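Local coordinates for protein TSR3 (Vulcanisaeta distributa, PDB 5APG) that probably transfers the aminocarboxypropyl group of S-adenosylmethionine to a methylated pseudouridine in small-subunit ribosomal RNA, the last step of that hypermodification, at residues V5-L10 / N18-L23; Q30-D33 / A37-S40; I43-T48 / I113-A118; I69-K74 / D78-F83. All coordinates share one frame; numbering follows the deposited sequence.

From the N terminus, contact 1 closes the short loop between strand 5-9 and helix 19-25. Contact 2 follows in series, folding the chain after strand 30-32 back onto that strand. Contact 3 spans a much longer loop, bringing strand 43-45 to helix 112-122, and contact 4 is nested inside it, where strand 66-70 runs on into helix 73-83. All four reach one parallel sheet, in which strand 5-9 lies between 30-32 and 66-70, and 43-45 lies next to 66-70. Contacts 1, 3 and 4 gather round EEM, the selenium analogue of S-adenosylmethionine: contact 1 at its carboxylate, contact 3 at its adenine, contact 4 at its ribose and selenium methyl.

Contact 1. Residues V5-L10 / N18-L23; sequences VFIYRL and NTAIKL. With EEM ([(3S)-3-amino-4-hydroxy-4-oxo-butyl]-[[(2S,3S,4R,5R)-5-(6-aminopurin-9-yl)-3,4-dihydroxy-oxolan-2-yl]methyl]-methyl-selanium), chain D.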
# COMPACT_ATOMS: atom_id res chain seq x y z
N VAL A 5 2.79 -11.64 -4.43
CA VAL A 5 1.93 -10.47 -4.48
C VAL A 5 0.90 -10.62 -5.60
O VAL A 5 1.25 -10.96 -6.74
CB VAL A 5 2.74 -9.17 -4.69
CG1 VAL A 5 1.82 -7.96 -4.69
CG2 VAL A 5 3.81 -9.03 -3.61
N PHE A 6 -0.36 -10.39 -5.28
CA PHE A 6 -1.44 -10.52 -6.24
C PHE A 6 -2.21 -9.21 -6.37
O PHE A 6 -2.56 -8.59 -5.36
CB PHE A 6 -2.40 -11.65 -5.84
CG PHE A 6 -1.74 -12.99 -5.71
CD1 PHE A 6 -1.14 -13.37 -4.53
CD2 PHE A 6 -1.72 -13.86 -6.79
CE1 PHE A 6 -0.53 -14.61 -4.42
CE2 PHE A 6 -1.11 -15.10 -6.68
CZ PHE A 6 -0.51 -15.48 -5.49
N ILE A 7 -2.47 -8.79 -7.60
CA ILE A 7 -3.14 -7.52 -7.85
C ILE A 7 -4.36 -7.69 -8.75
O ILE A 7 -4.27 -8.27 -9.83
CB ILE A 7 -2.18 -6.50 -8.50
CG1 ILE A 7 -0.98 -6.22 -7.60
CG2 ILE A 7 -2.92 -5.20 -8.81
CD1 ILE A 7 0.08 -5.33 -8.24
N TYR A 8 -5.50 -7.19 -8.29
CA TYR A 8 -6.63 -7.01 -9.19
C TYR A 8 -6.63 -5.56 -9.65
O TYR A 8 -6.66 -4.64 -8.83
CB TYR A 8 -7.96 -7.36 -8.53
CG TYR A 8 -9.13 -6.95 -9.39
CD1 TYR A 8 -9.40 -7.62 -10.58
CD2 TYR A 8 -9.95 -5.89 -9.05
CE1 TYR A 8 -10.45 -7.25 -11.39
CE2 TYR A 8 -11.01 -5.51 -9.85
CZ TYR A 8 -11.26 -6.20 -11.02
OH TYR A 8 -12.31 -5.82 -11.82
N ARG A 9 -6.58 -5.37 -10.96
CA ARG A 9 -6.52 -4.03 -11.51
C ARG A 9 -7.82 -3.64 -12.21
O ARG A 9 -8.30 -4.35 -13.09
CB ARG A 9 -5.35 -3.91 -12.49
CG ARG A 9 -5.25 -2.57 -13.18
CD ARG A 9 -3.96 -2.44 -13.96
NE ARG A 9 -4.14 -1.69 -15.19
CZ ARG A 9 -4.24 -0.36 -15.25
NH1 ARG A 9 -4.18 0.36 -14.14
NH2 ARG A 9 -4.40 0.24 -16.42
N LEU A 10 -8.39 -2.52 -11.80
CA LEU A 10 -9.48 -1.92 -12.54
C LEU A 10 -8.90 -1.13 -13.71
O LEU A 10 -8.27 -0.10 -13.51
CB LEU A 10 -10.33 -1.01 -11.65
CG LEU A 10 -11.43 -1.67 -10.83
CD1 LEU A 10 -12.09 -0.65 -9.92
CD2 LEU A 10 -12.45 -2.32 -11.74
N ASN A 18 0.74 3.58 -15.11
CA ASN A 18 0.30 2.89 -13.91
C ASN A 18 1.45 2.07 -13.30
O ASN A 18 2.16 1.37 -14.02
CB ASN A 18 -0.89 1.99 -14.24
CG ASN A 18 -1.31 1.13 -13.09
OD1 ASN A 18 -0.87 -0.01 -12.95
ND2 ASN A 18 -2.19 1.65 -12.24
N THR A 19 1.63 2.15 -11.98
CA THR A 19 2.80 1.52 -11.36
C THR A 19 2.58 0.02 -11.13
O THR A 19 3.55 -0.73 -11.02
CB THR A 19 3.19 2.19 -10.02
OG1 THR A 19 2.19 1.95 -9.02
CG2 THR A 19 3.37 3.70 -10.21
N ALA A 20 1.33 -0.41 -11.07
CA ALA A 20 1.03 -1.83 -10.89
C ALA A 20 1.40 -2.61 -12.14
O ALA A 20 1.93 -3.72 -12.05
CB ALA A 20 -0.44 -2.03 -10.54
N ILE A 21 1.10 -2.04 -13.31
CA ILE A 21 1.47 -2.66 -14.58
C ILE A 21 2.98 -2.90 -14.65
O ILE A 21 3.43 -3.95 -15.13
CB ILE A 21 1.02 -1.78 -15.77
CG1 ILE A 21 -0.50 -1.79 -15.91
CG2 ILE A 21 1.67 -2.25 -17.06
CD1 ILE A 21 -1.08 -3.17 -16.15
N LYS A 22 3.75 -1.95 -14.13
CA LYS A 22 5.21 -2.08 -14.13
C LYS A 22 5.69 -3.17 -13.16
O LYS A 22 6.59 -3.93 -13.49
CB LYS A 22 5.86 -0.74 -13.80
CG LYS A 22 7.27 -0.60 -14.36
CD LYS A 22 7.77 0.82 -14.22
CE LYS A 22 9.12 0.98 -14.87
NZ LYS A 22 9.66 2.37 -14.75
N LEU A 23 5.08 -3.23 -11.98
CA LEU A 23 5.34 -4.33 -11.04
C LEU A 23 5.14 -5.69 -11.70
O LEU A 23 5.98 -6.59 -11.56
CB LEU A 23 4.41 -4.24 -9.83
CG LEU A 23 4.80 -3.32 -8.68
CD1 LEU A 23 3.65 -3.23 -7.68
CD2 LEU A 23 6.07 -3.83 -8.03
C2 EEM D . -3.11 0.93 2.18
N3 EEM D . -2.96 0.71 0.91
C4 EEM D . -2.52 1.67 0.12
C1' EEM D . -2.35 0.65 -2.18
C2' EEM D . -3.86 0.32 -2.31
C3' EEM D . -4.25 1.14 -3.36
C4' EEM D . -3.25 1.24 -4.26
C5' EEM D . -3.09 2.58 -4.86
O EEM D . 0.26 3.51 -8.71
C EEM D . -0.50 4.03 -9.48
OXT EEM D . -0.33 3.93 -10.68
CA EEM D . -1.72 4.76 -8.96
N EEM D . -2.34 5.44 -10.07
CB EEM D . -2.63 3.70 -8.36
CG EEM D . -3.74 4.25 -7.48
SE EEM D . -4.43 2.86 -6.25
CE EEM D . -6.00 3.50 -5.32
O4' EEM D . -1.96 1.08 -3.31
O3' EEM D . -5.57 0.76 -3.91
O2' EEM D . -3.84 -1.04 -2.75
N9 EEM D . -2.26 1.76 -1.20
C8 EEM D . -1.84 2.99 -1.40
N7 EEM D . -1.82 3.69 -0.29
C5 EEM D . -2.23 2.89 0.70
N1 EEM D . -2.86 2.07 2.78
C6 EEM D . -2.42 3.08 2.10
N6 EEM D . -2.16 4.32 2.71
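I7 carries the apolar part of the contact, its CD1 lying 4.1 Å from CB of A20 and also touching CD1 of L23. I21 packs on the R9 side chain: its CG1 rests over one face of the guanidinium, offset toward the rim, and its CD1 approaches NE of R9 to 3.5 Å. CG of N18, anti to the backbone N (chi1 174°), brings the amide to R9, its plane 44° from the guanidinium. NH1 of R9 and ND2 of N18, both donors, lie 3.0 Å apart without bonding each other, probably because OD2 of D70 holds both, by a salt bridge and a hydrogen bond respectively. N18 is also the N-cap, its OD1 accepting I21 N at 2.9 Å in the carbonyl plane. With an alanine here, D70 would lose one donor and the first helical turn would probably fray. On that turn T19 N gives a nearly straight bond (166°) to OXT of EEM, and OG1 of T19 bonds its O atom at 2.5 Å. Strand 5-9 and helix 19-25 belong to the beta-alpha-beta unit completed by strand 30-32; the helix leans through A20 and L23 on helix 112-122.

Contact 2. Residues Q30-D33 / A37-S40; sequences QLVD and ALPS
V32 and L38 form the tight half of this contact. CG2 of V32 lies 3.7 Å from CD2 of L38 and also touches its CG, the two side chains meeting nearly at right angles. The first torsion of V32 (chi1 -56°) sets CG2 between the backbone N and the carbonyl carbon and thereby turns it to L38. Beside this pair, CB of V32 meets CB of A37 at 3.8 Å, so V32 touches both residues. L38 is buried: besides V32 it packs on F6, S67 and F88, and its carbonyl O receives a hydrogen bond from NZ of K87.

The other half is looser and faces solvent. D33 starts out turned from the 37-40 segment, yet its OD1, which is also hydrogen-bonded to a flanking residue, comes within 3.5 Å of CB of A37, a van der Waals approach between two exposed residues. No hydrogen bond links the two segments, which meet by van der Waals packing, while strand 30-32 is bonded through its backbone to strand 5-9. P39 extends the apolar patch by resting on F6.

The chain thus leaves an outer strand of the parallel sheet and passes, without a helix, over strands 5-9 and 66-70 to reach strand 43-45. Such a crossover, tucked down by L38 on the sheet face away from helix 19-25, joins parallel strands in this alpha/beta protein of the SPOUT class.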
# COMPACT_ATOMS: atom_id res chain seq x y z
N GLN A 30 1.58 -10.61 -9.75
CA GLN A 30 0.82 -11.13 -10.87
C GLN A 30 -0.60 -10.59 -10.84
O GLN A 30 -1.20 -10.41 -9.77
CB GLN A 30 0.83 -12.67 -10.86
CG GLN A 30 -0.34 -13.34 -10.17
CD GLN A 30 -0.36 -14.84 -10.41
OE1 GLN A 30 0.68 -15.46 -10.63
NE2 GLN A 30 -1.55 -15.43 -10.36
N LEU A 31 -1.13 -10.27 -12.02
CA LEU A 31 -2.52 -9.82 -12.13
C LEU A 31 -3.47 -11.01 -12.02
O LEU A 31 -3.16 -12.11 -12.49
CB LEU A 31 -2.75 -9.10 -13.46
CG LEU A 31 -2.19 -7.69 -13.64
CD1 LEU A 31 -2.64 -7.12 -14.98
CD2 LEU A 31 -2.63 -6.79 -12.50
N VAL A 32 -4.62 -10.78 -11.40
CA VAL A 32 -5.69 -11.76 -11.37
C VAL A 32 -6.91 -11.16 -12.07
O VAL A 32 -6.99 -9.94 -12.22
CB VAL A 32 -6.04 -12.18 -9.93
CG1 VAL A 32 -4.80 -12.70 -9.22
CG2 VAL A 32 -6.65 -11.02 -9.15
N ASP A 33 -7.84 -12.00 -12.50
CA ASP A 33 -8.91 -11.52 -13.37
C ASP A 33 -10.12 -10.99 -12.59
O ASP A 33 -11.03 -10.41 -13.18
CB ASP A 33 -9.35 -12.63 -14.34
CG ASP A 33 -9.78 -13.91 -13.63
OD1 ASP A 33 -10.08 -13.88 -12.43
OD2 ASP A 33 -9.81 -14.96 -14.31
N ALA A 37 -10.56 -13.88 -7.37
CA ALA A 37 -9.37 -14.66 -7.71
C ALA A 37 -8.19 -14.33 -6.80
O ALA A 37 -7.20 -15.06 -6.77
CB ALA A 37 -9.00 -14.44 -9.17
N LEU A 38 -8.27 -13.21 -6.07
CA LEU A 38 -7.26 -12.89 -5.08
C LEU A 38 -7.29 -13.96 -3.99
O LEU A 38 -8.35 -14.49 -3.68
CB LEU A 38 -7.49 -11.49 -4.48
CG LEU A 38 -7.28 -10.28 -5.39
CD1 LEU A 38 -7.86 -9.03 -4.74
CD2 LEU A 38 -5.80 -10.07 -5.72
N PRO A 39 -6.13 -14.31 -3.43
CA PRO A 39 -6.08 -15.42 -2.46
C PRO A 39 -6.81 -15.13 -1.15
O PRO A 39 -6.55 -14.12 -0.50
CB PRO A 39 -4.57 -15.60 -2.21
CG PRO A 39 -3.95 -14.31 -2.63
CD PRO A 39 -4.78 -13.81 -3.77
N SER A 40 -7.73 -16.01 -0.76
CA SER A 40 -8.42 -15.88 0.52
C SER A 40 -7.44 -16.03 1.68
O SER A 40 -6.51 -16.83 1.62
CB SER A 40 -9.54 -16.92 0.64
OG SER A 40 -10.62 -16.62 -0.23

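Contact 3. Residues I43-T48 / I113-A118; sequences IILDPT and IEAVAA. With EEM ([(3S)-3-amino-4-hydroxy-4-oxo-butyl]-[[(2S,3S,4R,5R)-5-(6-aminopurin-9-yl)-3,4-dihydroxy-oxolan-2-yl]methyl]-methyl-selanium), chain D.
L45 bridges to helix 112-122 through a single methyl group: its CD1 lies 3.7 Å from the carbonyl O of A115 and 4.0 Å from CB of the same residue. With CG anti to the carbonyl carbon (chi1 -64°), the leucine extends off the strand to the helix backbone, which it meets where the alanine keeps the surface low. The area shared by the two segments is small, and EEM lies between much of the remainder.

Van der Waals contacts to EEM come next. CB of A115 sits 3.4 Å from N9 over one face of the adenine, and P47 lies over the opposite face with its CB 3.8 Å from N1. CB of L45 closes in beside N3 at 3.7 Å. The purine is therefore held flat between an alanine of the helix and a proline of the loop.

The polar interactions stay within the loop. D46 OD1 accepts T48 N at 2.8 Å, an Asx turn, and T48 OG1 at 2.5 Å; both donors come from the same face of the carboxylate, the nitrogen on its anti side and the hydroxyl on its syn side. The other oxygen, OD2, forms a salt bridge with R90, so the aspartate is held at both ends and shapes the turn that carries P47.

Strand 43-45 lies between strands 66-70 and 89-91, and helix 112-122 packs against this part of the sheet, with L45 and V116 both resting on L68. Beyond the strand, P47 leans on W73 and H80 of helix 73-83.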
# COMPACT_ATOMS: atom_id res chain seq x y z
N ILE A 43 -3.15 -11.12 3.34
CA ILE A 43 -3.19 -9.71 3.67
C ILE A 43 -3.67 -8.95 2.44
O ILE A 43 -3.12 -9.13 1.36
CB ILE A 43 -1.80 -9.16 4.08
CG1 ILE A 43 -1.23 -9.91 5.29
CG2 ILE A 43 -1.88 -7.66 4.37
CD1 ILE A 43 -2.02 -9.69 6.56
N ILE A 44 -4.69 -8.10 2.60
CA ILE A 44 -5.01 -7.18 1.52
C ILE A 44 -4.78 -5.75 2.01
O ILE A 44 -5.25 -5.35 3.08
CB ILE A 44 -6.46 -7.35 0.97
CG1 ILE A 44 -6.60 -6.61 -0.37
CG2 ILE A 44 -7.53 -6.85 1.96
CD1 ILE A 44 -7.91 -6.87 -1.09
N LEU A 45 -4.01 -5.00 1.24
CA LEU A 45 -3.85 -3.59 1.54
C LEU A 45 -5.18 -2.91 1.27
O LEU A 45 -5.85 -3.21 0.28
CB LEU A 45 -2.73 -2.96 0.71
CG LEU A 45 -1.32 -3.52 0.99
CD1 LEU A 45 -0.28 -2.69 0.26
CD2 LEU A 45 -1.02 -3.56 2.48
N ASP A 46 -5.58 -2.04 2.18
CA ASP A 46 -6.87 -1.38 2.09
C ASP A 46 -6.77 -0.06 2.83
O ASP A 46 -6.75 -0.04 4.05
CB ASP A 46 -7.97 -2.27 2.69
CG ASP A 46 -9.36 -1.69 2.53
OD1 ASP A 46 -9.51 -0.46 2.33
OD2 ASP A 46 -10.33 -2.47 2.63
N PRO A 47 -6.71 1.05 2.08
CA PRO A 47 -6.57 2.37 2.69
C PRO A 47 -7.82 2.84 3.43
O PRO A 47 -7.74 3.85 4.13
CB PRO A 47 -6.27 3.28 1.49
CG PRO A 47 -6.99 2.62 0.36
CD PRO A 47 -6.84 1.13 0.61
N THR A 48 -8.94 2.13 3.29
CA THR A 48 -10.19 2.56 3.91
C THR A 48 -10.43 2.00 5.31
O THR A 48 -11.34 2.44 6.01
CB THR A 48 -11.43 2.17 3.05
OG1 THR A 48 -11.61 0.75 3.09
CG2 THR A 48 -11.25 2.64 1.61
N ILE A 113 2.97 0.98 -6.26
CA ILE A 113 4.31 0.43 -6.07
C ILE A 113 4.92 0.87 -4.74
O ILE A 113 5.62 0.10 -4.09
CB ILE A 113 5.27 0.80 -7.26
CG1 ILE A 113 6.57 0.02 -7.15
CG2 ILE A 113 5.56 2.30 -7.32
CD1 ILE A 113 7.41 0.02 -8.42
N GLU A 114 4.63 2.10 -4.31
CA GLU A 114 5.11 2.58 -3.02
C GLU A 114 4.45 1.80 -1.89
O GLU A 114 5.07 1.49 -0.87
CB GLU A 114 4.85 4.08 -2.85
CG GLU A 114 5.80 4.98 -3.63
CD GLU A 114 5.28 6.41 -3.74
OE1 GLU A 114 4.16 6.58 -4.26
OE2 GLU A 114 5.97 7.34 -3.29
N ALA A 115 3.17 1.50 -2.07
CA ALA A 115 2.44 0.74 -1.07
C ALA A 115 2.97 -0.67 -0.92
O ALA A 115 3.12 -1.17 0.19
CB ALA A 115 0.98 0.71 -1.41
N VAL A 116 3.24 -1.32 -2.05
CA VAL A 116 3.83 -2.65 -2.04
C VAL A 116 5.18 -2.62 -1.32
O VAL A 116 5.45 -3.44 -0.45
CB VAL A 116 4.00 -3.21 -3.47
CG1 VAL A 116 4.89 -4.46 -3.47
CG2 VAL A 116 2.63 -3.52 -4.08
N ALA A 117 6.01 -1.65 -1.67
CA ALA A 117 7.34 -1.54 -1.07
C ALA A 117 7.26 -1.26 0.43
O ALA A 117 8.00 -1.84 1.22
CB ALA A 117 8.14 -0.46 -1.75
N ALA A 118 6.36 -0.36 0.83
CA ALA A 118 6.15 -0.07 2.24
C ALA A 118 5.73 -1.32 3.01
O ALA A 118 6.25 -1.60 4.10
CB ALA A 118 5.11 1.03 2.42
C2 EEM D . -3.11 0.93 2.18
N3 EEM D . -2.96 0.71 0.91
C4 EEM D . -2.52 1.67 0.12
C1' EEM D . -2.35 0.65 -2.18
C2' EEM D . -3.86 0.32 -2.31
C3' EEM D . -4.25 1.14 -3.36
C4' EEM D . -3.25 1.24 -4.26
C5' EEM D . -3.09 2.58 -4.86
O EEM D . 0.26 3.51 -8.71
C EEM D . -0.50 4.03 -9.48
OXT EEM D . -0.33 3.93 -10.68
CA EEM D . -1.72 4.76 -8.96
N EEM D . -2.34 5.44 -10.07
CB EEM D . -2.63 3.70 -8.36
CG EEM D . -3.74 4.25 -7.48
SE EEM D . -4.43 2.86 -6.25
CE EEM D . -6.00 3.50 -5.32
O4' EEM D . -1.96 1.08 -3.31
O3' EEM D . -5.57 0.76 -3.91
O2' EEM D . -3.84 -1.04 -2.75
N9 EEM D . -2.26 1.76 -1.20
C8 EEM D . -1.84 2.99 -1.40
N7 EEM D . -1.82 3.69 -0.29
C5 EEM D . -2.23 2.89 0.70
N1 EEM D . -2.86 2.07 2.78
C6 EEM D . -2.42 3.08 2.10
N6 EEM D . -2.16 4.32 2.71

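Contact 4. Residues I69-K74 / D78-F83; sequences IDCSWK and DVHTKF. With EEM ([(3S)-3-amino-4-hydroxy-4-oxo-butyl]-[[(2S,3S,4R,5R)-5-(6-aminopurin-9-yl)-3,4-dihydroxy-oxolan-2-yl]methyl]-methyl-selanium), chain D.
This is a buried contact between the end of a strand and the helix that follows it: I69 near the C-terminal end of strand 66-70 and C71 just beyond it pack on V79 and H80 of helix 73-83. CG2 of I69 meets CG1 of V79 at 3.9 Å, and CD1 of I69 lies over one face of the H80 imidazole. SG of C71, set between the backbone N and the carbonyl carbon (chi1 61°) on the side facing V79 and H80, approaches the same ring obliquely.

One water accepts from I69 N and is hydrogen-bonded to NE2 of H80 at 2.7 Å, in the plane of the ring, and to O2' of EEM. Since ND1 of H80 is bonded to A76 O, the imidazole is fixed at both nitrogens. The carbonyl O of I69 takes the ribose O3' hydroxyl at 2.7 Å. A second water joins D78 N to K74 O.

The indole of W73, at the helix start, lies against the ligand. The selenium-bound methyl CE stands 3.7 Å above the indole plane, over its centre, while adenine N7 lies at the ring edge. NE1 is bonded to L110 O, which helps to hold the ring in this rotation. An alanine in its place would probably leave one side of the selenium methyl uncovered and the carbonyl O of L110 without its N-H donor.

The arrangement is that of a cofactor site at the C-terminal edge of a parallel sheet, consistent with an enzyme that transfers the aminocarboxypropyl arm and keeps the methyl.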
# COMPACT_ATOMS: atom_id res chain seq x y z
N ILE A 69 -5.80 -4.13 -4.59
CA ILE A 69 -6.63 -3.68 -5.69
C ILE A 69 -6.02 -2.41 -6.26
O ILE A 69 -5.80 -1.44 -5.53
CB ILE A 69 -8.08 -3.43 -5.25
CG1 ILE A 69 -8.75 -4.73 -4.81
CG2 ILE A 69 -8.88 -2.80 -6.39
CD1 ILE A 69 -10.05 -4.53 -4.05
N ASP A 70 -5.72 -2.41 -7.55
CA ASP A 70 -5.22 -1.22 -8.21
C ASP A 70 -6.36 -0.52 -8.96
O ASP A 70 -6.98 -1.10 -9.85
CB ASP A 70 -4.08 -1.56 -9.18
CG ASP A 70 -3.57 -0.34 -9.94
OD1 ASP A 70 -2.72 0.39 -9.40
OD2 ASP A 70 -4.02 -0.11 -11.08
N CYS A 71 -6.64 0.72 -8.57
CA CYS A 71 -7.70 1.50 -9.18
C CYS A 71 -7.34 2.97 -9.05
O CYS A 71 -6.31 3.29 -8.50
CB CYS A 71 -9.04 1.20 -8.51
SG CYS A 71 -9.10 1.61 -6.75
N SER A 72 -8.18 3.87 -9.56
CA SER A 72 -7.92 5.28 -9.35
C SER A 72 -8.24 5.64 -7.90
O SER A 72 -9.07 5.00 -7.27
CB SER A 72 -8.76 6.14 -10.31
OG SER A 72 -10.12 6.10 -9.94
N TRP A 73 -7.57 6.67 -7.37
CA TRP A 73 -7.86 7.11 -6.01
C TRP A 73 -9.27 7.69 -5.91
O TRP A 73 -9.88 7.67 -4.84
CB TRP A 73 -6.82 8.12 -5.53
CG TRP A 73 -5.64 7.45 -4.89
CD1 TRP A 73 -4.39 7.31 -5.42
CD2 TRP A 73 -5.61 6.80 -3.61
NE1 TRP A 73 -3.57 6.63 -4.54
CE2 TRP A 73 -4.30 6.30 -3.42
CE3 TRP A 73 -6.56 6.59 -2.60
CZ2 TRP A 73 -3.92 5.61 -2.27
CZ3 TRP A 73 -6.18 5.91 -1.46
CH2 TRP A 73 -4.87 5.43 -1.30
N LYS A 74 -9.78 8.20 -7.03
CA LYS A 74 -11.14 8.74 -7.06
C LYS A 74 -12.18 7.65 -6.82
O LYS A 74 -13.26 7.92 -6.29
CB LYS A 74 -11.41 9.46 -8.38
CG LYS A 74 -12.76 10.17 -8.43
CD LYS A 74 -12.81 11.23 -9.53
CE LYS A 74 -14.20 11.82 -9.64
NZ LYS A 74 -14.65 12.46 -8.36
N ASP A 78 -14.95 3.75 -2.77
CA ASP A 78 -16.12 2.99 -3.22
C ASP A 78 -15.78 1.52 -3.48
O ASP A 78 -16.52 0.63 -3.08
CB ASP A 78 -16.71 3.62 -4.48
CG ASP A 78 -17.98 2.93 -4.93
OD1 ASP A 78 -19.02 3.13 -4.28
OD2 ASP A 78 -17.92 2.18 -5.93
N VAL A 79 -14.66 1.28 -4.15
CA VAL A 79 -14.28 -0.08 -4.52
C VAL A 79 -13.94 -0.94 -3.30
O VAL A 79 -14.43 -2.06 -3.17
CB VAL A 79 -13.07 -0.07 -5.49
CG1 VAL A 79 -12.49 -1.47 -5.64
CG2 VAL A 79 -13.49 0.51 -6.83
N HIS A 80 -13.11 -0.41 -2.41
CA HIS A 80 -12.70 -1.18 -1.24
C HIS A 80 -13.85 -1.41 -0.26
O HIS A 80 -13.94 -2.47 0.36
CB HIS A 80 -11.54 -0.49 -0.52
CG HIS A 80 -10.23 -0.62 -1.23
ND1 HIS A 80 -9.84 0.25 -2.22
CD2 HIS A 80 -9.23 -1.52 -1.10
CE1 HIS A 80 -8.65 -0.11 -2.68
NE2 HIS A 80 -8.26 -1.18 -2.01
N THR A 81 -14.73 -0.43 -0.11
CA THR A 81 -15.81 -0.55 0.87
C THR A 81 -16.90 -1.51 0.40
O THR A 81 -17.53 -2.18 1.21
CB THR A 81 -16.45 0.82 1.20
OG1 THR A 81 -16.91 1.44 -0.01
CG2 THR A 81 -15.44 1.73 1.89
N LYS A 82 -17.11 -1.59 -0.91
CA LYS A 82 -18.23 -2.37 -1.43
C LYS A 82 -17.88 -3.79 -1.87
O LYS A 82 -18.76 -4.64 -1.93
CB LYS A 82 -18.89 -1.63 -2.60
CG LYS A 82 -19.56 -0.32 -2.21
CD LYS A 82 -20.68 0.06 -3.16
CE LYS A 82 -20.20 0.16 -4.60
NZ LYS A 82 -21.21 0.83 -5.47
N PHE A 83 -16.61 -4.08 -2.15
CA PHE A 83 -16.29 -5.35 -2.79
C PHE A 83 -15.35 -6.30 -2.05
O PHE A 83 -15.06 -7.39 -2.55
CB PHE A 83 -15.73 -5.09 -4.19
CG PHE A 83 -16.69 -4.38 -5.10
CD1 PHE A 83 -17.69 -5.08 -5.76
CD2 PHE A 83 -16.59 -3.01 -5.31
CE1 PHE A 83 -18.58 -4.43 -6.60
CE2 PHE A 83 -17.48 -2.36 -6.15
CZ PHE A 83 -18.47 -3.07 -6.79
C2 EEM D . -3.11 0.93 2.18
N3 EEM D . -2.96 0.71 0.91
C4 EEM D . -2.52 1.67 0.12
C1' EEM D . -2.35 0.65 -2.18
C2' EEM D . -3.86 0.32 -2.31
C3' EEM D . -4.25 1.14 -3.36
C4' EEM D . -3.25 1.24 -4.26
C5' EEM D . -3.09 2.58 -4.86
O EEM D . 0.26 3.51 -8.71
C EEM D . -0.50 4.03 -9.48
OXT EEM D . -0.33 3.93 -10.68
CA EEM D . -1.72 4.76 -8.96
N EEM D . -2.34 5.44 -10.07
CB EEM D . -2.63 3.70 -8.36
CG EEM D . -3.74 4.25 -7.48
SE EEM D . -4.43 2.86 -6.25
CE EEM D . -6.00 3.50 -5.32
O4' EEM D . -1.96 1.08 -3.31
O3' EEM D . -5.57 0.76 -3.91
O2' EEM D . -3.84 -1.04 -2.75
N9 EEM D . -2.26 1.76 -1.20
C8 EEM D . -1.84 2.99 -1.40
N7 EEM D . -1.82 3.69 -0.29
C5 EEM D . -2.23 2.89 0.70
N1 EEM D . -2.86 2.07 2.78
C6 EEM D . -2.42 3.08 2.10
N6 EEM D . -2.16 4.32 2.71
O HOH W 1 -5.95 -2.56 -2.24
O HOH W 2 -14.70 6.30 -4.09